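Local coordinates for protein RNA-directed RNA polymerase (Infectious pancreatic necrosis virus, PDB 2YI9) that copies viral RNA by RNA-templated nucleotide polymerisation and probably occurs both free and covalently attached to the genomic RNA, at residues N389-Q394 with D559-S564; T397-D402 with F515-E520; N349-S354 with K693-T698. All blocks are in the same frame, centred on the assembly; numbering follows the deposited sequence.

Contact 1 (N389-Q394 with D559-S564); sequences NIYILQ and DLLGWS. With MG (magnesium ion), chain F.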
loop_
_atom_site.group_PDB
_atom_site.type_symbol
_atom_site.label_atom_id
_atom_site.label_comp_id
_atom_site.label_asym_id
_atom_site.label_seq_id
_atom_site.Cartn_x
_atom_site.Cartn_y
_atom_site.Cartn_z
ATOM N N ASN A 389 -4.390 7.155 7.010
ATOM C CA ASN A 389 -4.981 8.501 6.892
ATOM C C ASN A 389 -6.339 8.523 7.558
ATOM O O ASN A 389 -7.164 7.620 7.346
ATOM C CB ASN A 389 -5.157 8.927 5.413
ATOM C CG ASN A 389 -3.894 8.815 4.611
ATOM O OD1 ASN A 389 -3.057 9.691 4.637
ATOM N ND2 ASN A 389 -3.702 7.710 3.916
ATOM N N ILE A 390 -6.578 9.572 8.339
ATOM C CA ILE A 390 -7.853 9.790 9.013
ATOM C C ILE A 390 -8.314 11.191 8.620
ATOM O O ILE A 390 -7.530 12.131 8.676
ATOM C CB ILE A 390 -7.732 9.643 10.565
ATOM C CG1 ILE A 390 -7.364 8.207 10.985
ATOM C CG2 ILE A 390 -9.014 10.159 11.294
ATOM C CD1 ILE A 390 -6.779 8.091 12.436
ATOM N N TYR A 391 -9.577 11.325 8.236
ATOM C CA TYR A 391 -10.173 12.622 7.926
ATOM C C TYR A 391 -11.313 12.848 8.887
ATOM O O TYR A 391 -12.168 11.980 9.048
ATOM C CB TYR A 391 -10.654 12.701 6.464
ATOM C CG TYR A 391 -9.531 12.467 5.481
ATOM C CD1 TYR A 391 -8.672 13.498 5.119
ATOM C CD2 TYR A 391 -9.283 11.195 4.965
ATOM C CE1 TYR A 391 -7.627 13.285 4.219
ATOM C CE2 TYR A 391 -8.215 10.962 4.099
ATOM C CZ TYR A 391 -7.397 12.014 3.722
ATOM O OH TYR A 391 -6.361 11.797 2.848
ATOM N N ILE A 392 -11.297 13.983 9.564
ATOM C CA ILE A 392 -12.356 14.340 10.493
ATOM C C ILE A 392 -12.953 15.682 10.110
ATOM O O ILE A 392 -12.227 16.661 9.909
ATOM C CB ILE A 392 -11.878 14.324 11.981
ATOM C CG1 ILE A 392 -11.605 12.873 12.469
ATOM C CG2 ILE A 392 -12.900 15.064 12.916
ATOM C CD1 ILE A 392 -10.865 12.767 13.830
ATOM N N LEU A 393 -14.285 15.719 10.032
ATOM C CA LEU A 393 -15.037 16.944 9.841
ATOM C C LEU A 393 -15.739 17.189 11.179
ATOM O O LEU A 393 -16.590 16.393 11.580
ATOM C CB LEU A 393 -16.072 16.805 8.704
ATOM C CG LEU A 393 -16.717 18.101 8.169
ATOM C CD1 LEU A 393 -17.660 17.796 7.021
ATOM C CD2 LEU A 393 -17.556 18.790 9.224
ATOM N N GLN A 394 -15.363 18.253 11.886
ATOM C CA GLN A 394 -16.012 18.660 13.131
ATOM C C GLN A 394 -15.795 20.136 13.375
ATOM O O GLN A 394 -14.777 20.675 12.947
ATOM C CB GLN A 394 -15.641 17.774 14.338
ATOM C CG GLN A 394 -14.415 18.163 15.140
ATOM C CD GLN A 394 -14.242 17.233 16.316
ATOM O OE1 GLN A 394 -13.518 16.228 16.241
ATOM N NE2 GLN A 394 -14.959 17.492 17.400
ATOM N N ASP A 559 -7.012 17.625 0.622
ATOM C CA ASP A 559 -5.904 16.663 0.559
ATOM C C ASP A 559 -6.479 15.255 0.749
ATOM O O ASP A 559 -6.000 14.474 1.568
ATOM C CB ASP A 559 -4.753 16.965 1.543
ATOM C CG ASP A 559 -3.513 16.109 1.235
ATOM O OD1 ASP A 559 -3.217 15.890 0.031
ATOM O OD2 ASP A 559 -2.913 15.577 2.181
ATOM N N LEU A 560 -7.584 14.982 0.047
ATOM C CA LEU A 560 -8.269 13.711 0.157
ATOM C C LEU A 560 -7.516 12.740 -0.735
ATOM O O LEU A 560 -7.698 12.734 -1.958
ATOM C CB LEU A 560 -9.746 13.860 -0.242
ATOM C CG LEU A 560 -10.588 12.587 -0.114
ATOM C CD1 LEU A 560 -10.859 12.267 1.354
ATOM C CD2 LEU A 560 -11.880 12.740 -0.896
ATOM N N LEU A 561 -6.592 11.980 -0.121
ATOM C CA LEU A 561 -5.710 11.044 -0.827
ATOM C C LEU A 561 -4.917 11.770 -1.935
ATOM O O LEU A 561 -4.751 11.235 -3.021
ATOM C CB LEU A 561 -6.496 9.818 -1.372
ATOM C CG LEU A 561 -7.372 9.107 -0.316
ATOM C CD1 LEU A 561 -8.021 7.871 -0.912
ATOM C CD2 LEU A 561 -6.532 8.773 0.979
ATOM N N GLY A 562 -4.505 13.005 -1.645
ATOM C CA GLY A 562 -3.751 13.838 -2.568
ATOM C C GLY A 562 -4.584 14.737 -3.472
ATOM O O GLY A 562 -4.024 15.417 -4.324
ATOM N N TRP A 563 -5.923 14.771 -3.294
ATOM C CA TRP A 563 -6.816 15.560 -4.157
ATOM C C TRP A 563 -7.515 16.741 -3.485
ATOM O O TRP A 563 -7.951 16.641 -2.340
ATOM C CB TRP A 563 -7.875 14.662 -4.827
ATOM C CG TRP A 563 -7.284 13.492 -5.554
ATOM C CD1 TRP A 563 -7.096 12.228 -5.063
ATOM C CD2 TRP A 563 -6.723 13.494 -6.884
ATOM N NE1 TRP A 563 -6.478 11.438 -6.008
ATOM C CE2 TRP A 563 -6.234 12.187 -7.134
ATOM C CE3 TRP A 563 -6.604 14.468 -7.895
ATOM C CZ2 TRP A 563 -5.623 11.837 -8.346
ATOM C CZ3 TRP A 563 -6.024 14.113 -9.106
ATOM C CH2 TRP A 563 -5.517 12.819 -9.312
ATOM N N SER A 564 -7.663 17.845 -4.246
ATOM C CA SER A 564 -8.445 19.029 -3.877
ATOM C C SER A 564 -9.710 18.980 -4.734
ATOM O O SER A 564 -9.747 18.258 -5.729
ATOM C CB SER A 564 -7.689 20.316 -4.200
ATOM O OG SER A 564 -6.542 20.447 -3.380
HETATM MG MG MG F . -2.760 11.778 4.839
HETATM O O HOH W 1 -3.830 12.239 3.169
HETATM O O HOH W 2 -2.066 13.738 4.950
HETATM O O HOH W 3 -0.949 11.148 3.646
HETATM O O HOH W 4 -4.475 12.222 6.157
#
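Tyr391 reaches from its strand into the hairpin at 559-564, and the tight part of this contact gathers round its ring. Methyl CD1 of Leu560 sits over one ring face, 4.0 Å from the centroid and only 11° off the ring normal, a clear CH-pi contact. With CG anti to the carbonyl carbon (chi1 -59°), the ring carries its hydroxyl out to the turn. There the backbone N of Leu561 donates to Tyr391 OH at 3.0 Å, nearly straight at 168°. Leu561 closes in beside this bond, its CD2 lying 3.6 Å from the same OH. Trp398 also meets the Tyr391 ring.

Toward Asn389 the packing thins out: its ND2 is 4.2 Å from Leu561 CD2, and it donates instead to Tyr386 O. Here water and metal take over. Asn389 OD1 binds the magnesium ion at 2.1 Å, alongside Asp402 and four waters. One of those waters lies 2.6 Å from Tyr391 OH, so the tyrosine links the hairpin to the metal's hydration shell.

On the hairpin itself, a type I' turn from Leu560 to Trp563 is combined with a G1 bulge at Asp559 and Leu560. Asn389 belongs to the Ala-Asp-Asn sequence that birnavirus polymerases carry in palm motif C, and the hairpin's position is consistent with motif E, next to the palm active site.

Contact 2 (T397-D402 with F515-E520); sequences TWYSID and FKIERE. With MG (magnesium ion), chain F.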
loop_
_atom_site.group_PDB
_atom_site.type_symbol
_atom_site.label_atom_id
_atom_site.label_comp_id
_atom_site.label_asym_id
_atom_site.label_seq_id
_atom_site.Cartn_x
_atom_site.Cartn_y
_atom_site.Cartn_z
ATOM N N THR A 397 -14.767 22.488 10.439
ATOM C CA THR A 397 -13.337 22.362 10.133
ATOM C C THR A 397 -13.042 20.973 9.583
ATOM O O THR A 397 -13.584 19.981 10.072
ATOM C CB THR A 397 -12.475 22.682 11.399
ATOM O OG1 THR A 397 -12.962 23.860 12.052
ATOM C CG2 THR A 397 -10.974 22.862 11.082
ATOM N N TRP A 398 -12.187 20.911 8.557
ATOM C CA TRP A 398 -11.734 19.658 7.962
ATOM C C TRP A 398 -10.325 19.375 8.483
ATOM O O TRP A 398 -9.440 20.222 8.368
ATOM C CB TRP A 398 -11.742 19.768 6.438
ATOM C CG TRP A 398 -11.204 18.562 5.722
ATOM C CD1 TRP A 398 -9.943 18.402 5.212
ATOM C CD2 TRP A 398 -11.935 17.368 5.372
ATOM N NE1 TRP A 398 -9.850 17.191 4.553
ATOM C CE2 TRP A 398 -11.061 16.541 4.633
ATOM C CE3 TRP A 398 -13.252 16.926 5.600
ATOM C CZ2 TRP A 398 -11.470 15.307 4.091
ATOM C CZ3 TRP A 398 -13.644 15.699 5.080
ATOM C CH2 TRP A 398 -12.754 14.899 4.349
ATOM N N TYR A 399 -10.125 18.191 9.068
ATOM C CA TYR A 399 -8.822 17.781 9.581
ATOM C C TYR A 399 -8.306 16.599 8.815
ATOM O O TYR A 399 -9.015 15.607 8.661
ATOM C CB TYR A 399 -8.886 17.411 11.079
ATOM C CG TYR A 399 -9.391 18.538 11.945
ATOM C CD1 TYR A 399 -8.517 19.500 12.453
ATOM C CD2 TYR A 399 -10.750 18.656 12.249
ATOM C CE1 TYR A 399 -8.984 20.561 13.230
ATOM C CE2 TYR A 399 -11.222 19.691 13.048
ATOM C CZ TYR A 399 -10.334 20.640 13.541
ATOM O OH TYR A 399 -10.807 21.683 14.300
ATOM N N SER A 400 -7.073 16.698 8.348
ATOM C CA SER A 400 -6.397 15.601 7.693
ATOM C C SER A 400 -5.335 15.149 8.694
ATOM O O SER A 400 -4.460 15.933 9.087
ATOM C CB SER A 400 -5.760 16.039 6.379
ATOM O OG SER A 400 -5.077 14.930 5.824
ATOM N N ILE A 401 -5.478 13.904 9.180
ATOM C CA ILE A 401 -4.605 13.324 10.192
ATOM C C ILE A 401 -3.838 12.157 9.596
ATOM O O ILE A 401 -4.399 11.383 8.819
ATOM C CB ILE A 401 -5.453 12.913 11.435
ATOM C CG1 ILE A 401 -6.108 14.150 12.105
ATOM C CG2 ILE A 401 -4.657 12.065 12.480
ATOM C CD1 ILE A 401 -7.504 13.901 12.579
ATOM N N ASP A 402 -2.556 12.024 9.959
ATOM C CA ASP A 402 -1.769 10.872 9.519
ATOM C C ASP A 402 -1.205 10.191 10.712
ATOM O O ASP A 402 -0.775 10.852 11.654
ATOM C CB ASP A 402 -0.590 11.288 8.607
ATOM C CG ASP A 402 -0.990 11.822 7.251
ATOM O OD1 ASP A 402 -1.908 11.251 6.632
ATOM O OD2 ASP A 402 -0.400 12.820 6.814
ATOM N N PHE A 515 0.514 9.816 15.962
ATOM C CA PHE A 515 -0.180 10.461 14.841
ATOM C C PHE A 515 0.041 11.975 14.925
ATOM O O PHE A 515 0.515 12.483 15.939
ATOM C CB PHE A 515 -1.695 10.106 14.801
ATOM C CG PHE A 515 -2.441 10.353 16.102
ATOM C CD1 PHE A 515 -2.778 11.642 16.496
ATOM C CD2 PHE A 515 -2.807 9.290 16.929
ATOM C CE1 PHE A 515 -3.435 11.867 17.700
ATOM C CE2 PHE A 515 -3.504 9.516 18.112
ATOM C CZ PHE A 515 -3.834 10.799 18.481
ATOM N N LYS A 516 -0.308 12.679 13.863
ATOM C CA LYS A 516 -0.206 14.131 13.798
ATOM C C LYS A 516 -1.247 14.691 12.865
ATOM O O LYS A 516 -1.671 14.021 11.926
ATOM C CB LYS A 516 1.218 14.601 13.396
ATOM C CG LYS A 516 1.795 13.946 12.160
ATOM C CD LYS A 516 3.246 14.368 11.970
ATOM C CE LYS A 516 3.878 13.654 10.809
ATOM N NZ LYS A 516 5.089 14.359 10.303
ATOM N N ILE A 517 -1.634 15.933 13.118
ATOM C CA ILE A 517 -2.577 16.677 12.298
ATOM C C ILE A 517 -1.731 17.287 11.177
ATOM O O ILE A 517 -0.828 18.065 11.454
ATOM C CB ILE A 517 -3.373 17.735 13.128
ATOM C CG1 ILE A 517 -4.455 17.067 14.031
ATOM C CG2 ILE A 517 -4.099 18.729 12.190
ATOM C CD1 ILE A 517 -4.054 16.015 15.090
ATOM N N GLU A 518 -2.007 16.905 9.933
ATOM C CA GLU A 518 -1.265 17.444 8.812
ATOM C C GLU A 518 -1.879 18.714 8.276
ATOM O O GLU A 518 -1.147 19.600 7.856
ATOM C CB GLU A 518 -1.106 16.398 7.721
ATOM C CG GLU A 518 -0.304 15.207 8.214
ATOM C CD GLU A 518 1.209 15.304 8.252
ATOM O OE1 GLU A 518 1.764 16.426 8.187
ATOM O OE2 GLU A 518 1.841 14.229 8.369
ATOM N N ARG A 519 -3.215 18.809 8.305
ATOM C CA ARG A 519 -3.942 19.967 7.811
ATOM C C ARG A 519 -5.172 20.226 8.631
ATOM O O ARG A 519 -5.862 19.295 9.055
ATOM C CB ARG A 519 -4.367 19.692 6.361
ATOM C CG ARG A 519 -4.933 20.899 5.639
ATOM C CD ARG A 519 -4.969 20.665 4.158
ATOM N NE ARG A 519 -3.644 20.297 3.659
ATOM C CZ ARG A 519 -3.330 20.258 2.378
ATOM N NH1 ARG A 519 -4.233 20.573 1.463
ATOM N NH2 ARG A 519 -2.107 19.908 1.999
ATOM N N GLU A 520 -5.465 21.520 8.798
ATOM C CA GLU A 520 -6.634 22.045 9.473
ATOM C C GLU A 520 -7.234 23.074 8.500
ATOM O O GLU A 520 -6.644 24.134 8.272
ATOM C CB GLU A 520 -6.189 22.693 10.776
ATOM C CG GLU A 520 -7.295 23.383 11.534
ATOM C CD GLU A 520 -6.820 24.206 12.711
ATOM O OE1 GLU A 520 -5.652 24.657 12.712
ATOM O OE2 GLU A 520 -7.623 24.388 13.648
HETATM MG MG MG F . -2.760 11.778 4.839
HETATM O O HOH W 4 -4.475 12.222 6.157
HETATM O O HOH W 2 -2.066 13.738 4.950
HETATM O O HOH W 3 -0.949 11.148 3.646
HETATM O O HOH W 1 -3.830 12.239 3.169
#
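Ser400 and Arg519 face each other as a hydrogen-bonded antiparallel pair, and the backbone does most of the joining. Ser400 N donates to Arg519 O at 3.0 Å. Ser400 O accepts twice, from Glu518 N at 2.8 Å and Arg519 N at 3.2 Å, because a classic bulge turns both residues toward it. Beyond the bulge, Asp402 and Lys516 exchange two bonds, each N to the other's O.

Apolar contacts line the face bearing Ile401 and Ile517, which run side by side with their CG1 atoms 3.9 Å apart; Phe504 packs against both. Farther along, Glu520 CG lies 3.7 Å from Tyr399 CE1.

The face bearing Ser400 and Asp402 carries the metal chemistry. Asp402 OD1 binds the magnesium ion together with Asn389, while its OD2 accepts from a metal-bound water at 2.7 Å. Ser400 OG, trans to its own N (chi1 178°), is 2.8 Å from a second such water; that water donates to Ile401 O. The close approach of the Glu518 side chain to Asp402 is doubtful, as Glu518 has two conformers.

The chemistry implies a metal held by two direct protein ligands and steadied through its waters: Asp402 acts in both shells, and Ser400 in the second.

Contact 3 (N349-S354 with K693-T698); sequences NTQTPS and KARPQT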
loop_
_atom_site.group_PDB
_atom_site.type_symbol
_atom_site.label_atom_id
_atom_site.label_comp_id
_atom_site.label_asym_id
_atom_site.label_seq_id
_atom_site.Cartn_x
_atom_site.Cartn_y
_atom_site.Cartn_z
ATOM N N ASN A 349 -20.240 4.571 -1.934
ATOM C CA ASN A 349 -21.189 3.554 -2.381
ATOM C C ASN A 349 -21.788 2.745 -1.208
ATOM O O ASN A 349 -22.606 1.861 -1.445
ATOM C CB ASN A 349 -20.508 2.624 -3.420
ATOM C CG ASN A 349 -19.314 1.840 -2.898
ATOM O OD1 ASN A 349 -19.285 1.349 -1.772
ATOM N ND2 ASN A 349 -18.299 1.665 -3.716
ATOM N N THR A 350 -21.335 2.998 0.038
ATOM C CA THR A 350 -21.761 2.223 1.218
ATOM C C THR A 350 -21.745 3.152 2.415
ATOM O O THR A 350 -20.959 4.098 2.447
ATOM C CB THR A 350 -20.765 1.014 1.447
ATOM O OG1 THR A 350 -20.701 0.229 0.272
ATOM C CG2 THR A 350 -21.149 0.094 2.624
ATOM N N GLN A 351 -22.559 2.848 3.422
ATOM C CA GLN A 351 -22.604 3.626 4.656
ATOM C C GLN A 351 -21.488 3.149 5.595
ATOM O O GLN A 351 -21.690 2.325 6.502
ATOM C CB GLN A 351 -23.999 3.551 5.277
ATOM C CG GLN A 351 -25.018 4.248 4.378
ATOM C CD GLN A 351 -26.392 4.238 4.975
ATOM O OE1 GLN A 351 -26.605 4.685 6.105
ATOM N NE2 GLN A 351 -27.354 3.739 4.216
ATOM N N THR A 352 -20.286 3.657 5.317
ATOM C CA THR A 352 -19.051 3.317 6.025
ATOM C C THR A 352 -18.105 4.515 6.019
ATOM O O THR A 352 -18.074 5.221 5.016
ATOM C CB THR A 352 -18.348 2.089 5.333
ATOM O OG1 THR A 352 -17.079 1.828 5.945
ATOM C CG2 THR A 352 -18.089 2.310 3.816
ATOM N N PRO A 353 -17.247 4.711 7.055
ATOM C CA PRO A 353 -16.217 5.758 6.949
ATOM C C PRO A 353 -15.064 5.361 5.989
ATOM O O PRO A 353 -14.224 6.191 5.659
ATOM C CB PRO A 353 -15.698 5.877 8.393
ATOM C CG PRO A 353 -15.949 4.568 9.012
ATOM C CD PRO A 353 -17.185 4.018 8.368
ATOM N N SER A 354 -14.985 4.086 5.567
ATOM C CA SER A 354 -13.895 3.619 4.698
ATOM C C SER A 354 -13.777 4.365 3.357
ATOM O O SER A 354 -14.781 4.699 2.733
ATOM C CB SER A 354 -14.039 2.137 4.406
ATOM O OG SER A 354 -12.923 1.679 3.654
ATOM N N LYS A 693 -28.569 8.653 0.781
ATOM C CA LYS A 693 -29.522 7.830 1.534
ATOM C C LYS A 693 -29.770 6.473 0.875
ATOM O O LYS A 693 -30.167 5.535 1.567
ATOM C CB LYS A 693 -30.834 8.585 1.770
ATOM C CG LYS A 693 -30.727 9.651 2.857
ATOM C CD LYS A 693 -31.988 10.529 2.902
ATOM C CE LYS A 693 -32.037 11.442 4.102
ATOM N NZ LYS A 693 -32.470 10.712 5.325
ATOM N N ALA A 694 -29.511 6.355 -0.442
ATOM C CA ALA A 694 -29.676 5.109 -1.194
ATOM C C ALA A 694 -28.455 4.179 -1.083
ATOM O O ALA A 694 -28.516 3.057 -1.589
ATOM C CB ALA A 694 -29.964 5.414 -2.661
ATOM N N ARG A 695 -27.338 4.632 -0.456
ATOM C CA ARG A 695 -26.152 3.772 -0.294
ATOM C C ARG A 695 -26.514 2.568 0.572
ATOM O O ARG A 695 -27.105 2.759 1.644
ATOM C CB ARG A 695 -24.991 4.511 0.399
ATOM C CG ARG A 695 -24.277 5.536 -0.468
ATOM C CD ARG A 695 -23.320 6.351 0.379
ATOM N NE ARG A 695 -24.014 7.047 1.467
ATOM C CZ ARG A 695 -23.434 7.528 2.558
ATOM N NH1 ARG A 695 -22.124 7.416 2.728
ATOM N NH2 ARG A 695 -24.160 8.125 3.489
ATOM N N PRO A 696 -26.182 1.329 0.147
ATOM C CA PRO A 696 -26.459 0.170 1.015
ATOM C C PRO A 696 -25.690 0.277 2.333
ATOM O O PRO A 696 -24.653 0.930 2.420
ATOM C CB PRO A 696 -25.919 -1.020 0.211
ATOM C CG PRO A 696 -25.822 -0.533 -1.197
ATOM C CD PRO A 696 -25.502 0.915 -1.095
ATOM N N GLN A 697 -26.206 -0.376 3.357
ATOM C CA GLN A 697 -25.546 -0.458 4.652
ATOM C C GLN A 697 -24.407 -1.499 4.532
ATOM O O GLN A 697 -24.277 -2.136 3.483
ATOM C CB GLN A 697 -26.572 -0.819 5.726
ATOM C CG GLN A 697 -27.440 0.384 6.092
ATOM C CD GLN A 697 -28.627 0.020 6.939
ATOM O OE1 GLN A 697 -29.186 -1.084 6.841
ATOM N NE2 GLN A 697 -29.062 0.964 7.772
ATOM N N THR A 698 -23.559 -1.633 5.562
ATOM C CA THR A 698 -22.444 -2.593 5.555
ATOM C C THR A 698 -22.945 -4.052 5.438
ATOM O O THR A 698 -24.018 -4.325 5.953
ATOM C CB THR A 698 -21.561 -2.415 6.805
ATOM O OG1 THR A 698 -22.389 -2.479 7.967
ATOM C CG2 THR A 698 -20.763 -1.110 6.784
HETATM O O HOH W 5 -23.842 0.603 7.543
#
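Pro696 O is gripped by two neighbouring residues of the other loop: Gln351 N donates to it at 3.0 Å, close to the carbonyl direction, and the CA-H of Thr350 approaches with CA 3.4 Å away. One residue back, Arg695 O takes the amide of the Gln351 side chain. That side chain is extended, CD trans to CA about the CB-CG bond (chi2 -178°), and it brings NE2 to 2.8 Å from Arg695 O. The N-H points almost straight at the oxygen (169°), which lies in the plane of the Gln351 amide.

The same glutamine serves as a lid on the arginine. Gln351 CG rests 3.9 Å above one face of the Arg695 guanidinium, offset toward its rim. Arg695 turns its polar end elsewhere: NE bonds Pro692 O in its own loop, while NH1 bonds Ile347 O and so ties that loop to the chain just before Asn349. Packing is close where Pro696 CD meets Asn349 O at 3.1 Å.

Toward Thr698 a water joins the two backbones: it donates to Gln351 O at 2.9 Å and accepts from Thr698 N, while Thr698 CG2 lies 3.6 Å from Gln351 O. Gln351 itself is the centre of an inverse gamma turn, and an ST turn follows at Thr352, whose OG1 accepts from Ser354 N.

Between 349-354 and 693-698, then, the direct hydrogen bonds are neutral, from Gln351 N and its side-chain amide to backbone carbonyls, and no salt bridge joins these palm-region and C-terminal-region loops; charged Arg695 instead bonds a carbonyl just before Asn349.

How the contacts relate
Starting from the N terminus, the chain first lays down 349-354, whose partner comes only at 693-698. Strands 389-394 and 397-402 follow as neighbours in the palm sheet. Contact 2 is the first to close, when 515-520 returns as that sheet's edge strand. Contact 1 closes next, at the hairpin 559-564, and contact 3 last. The loops therefore sit one within another, contact 2 innermost and contact 3 outermost, and none cross. Contacts 1 and 2 share the magnesium ion and its four waters, with centres about 8 Å apart. Contact 3 stays separate, joining the palm region to the C-terminal region.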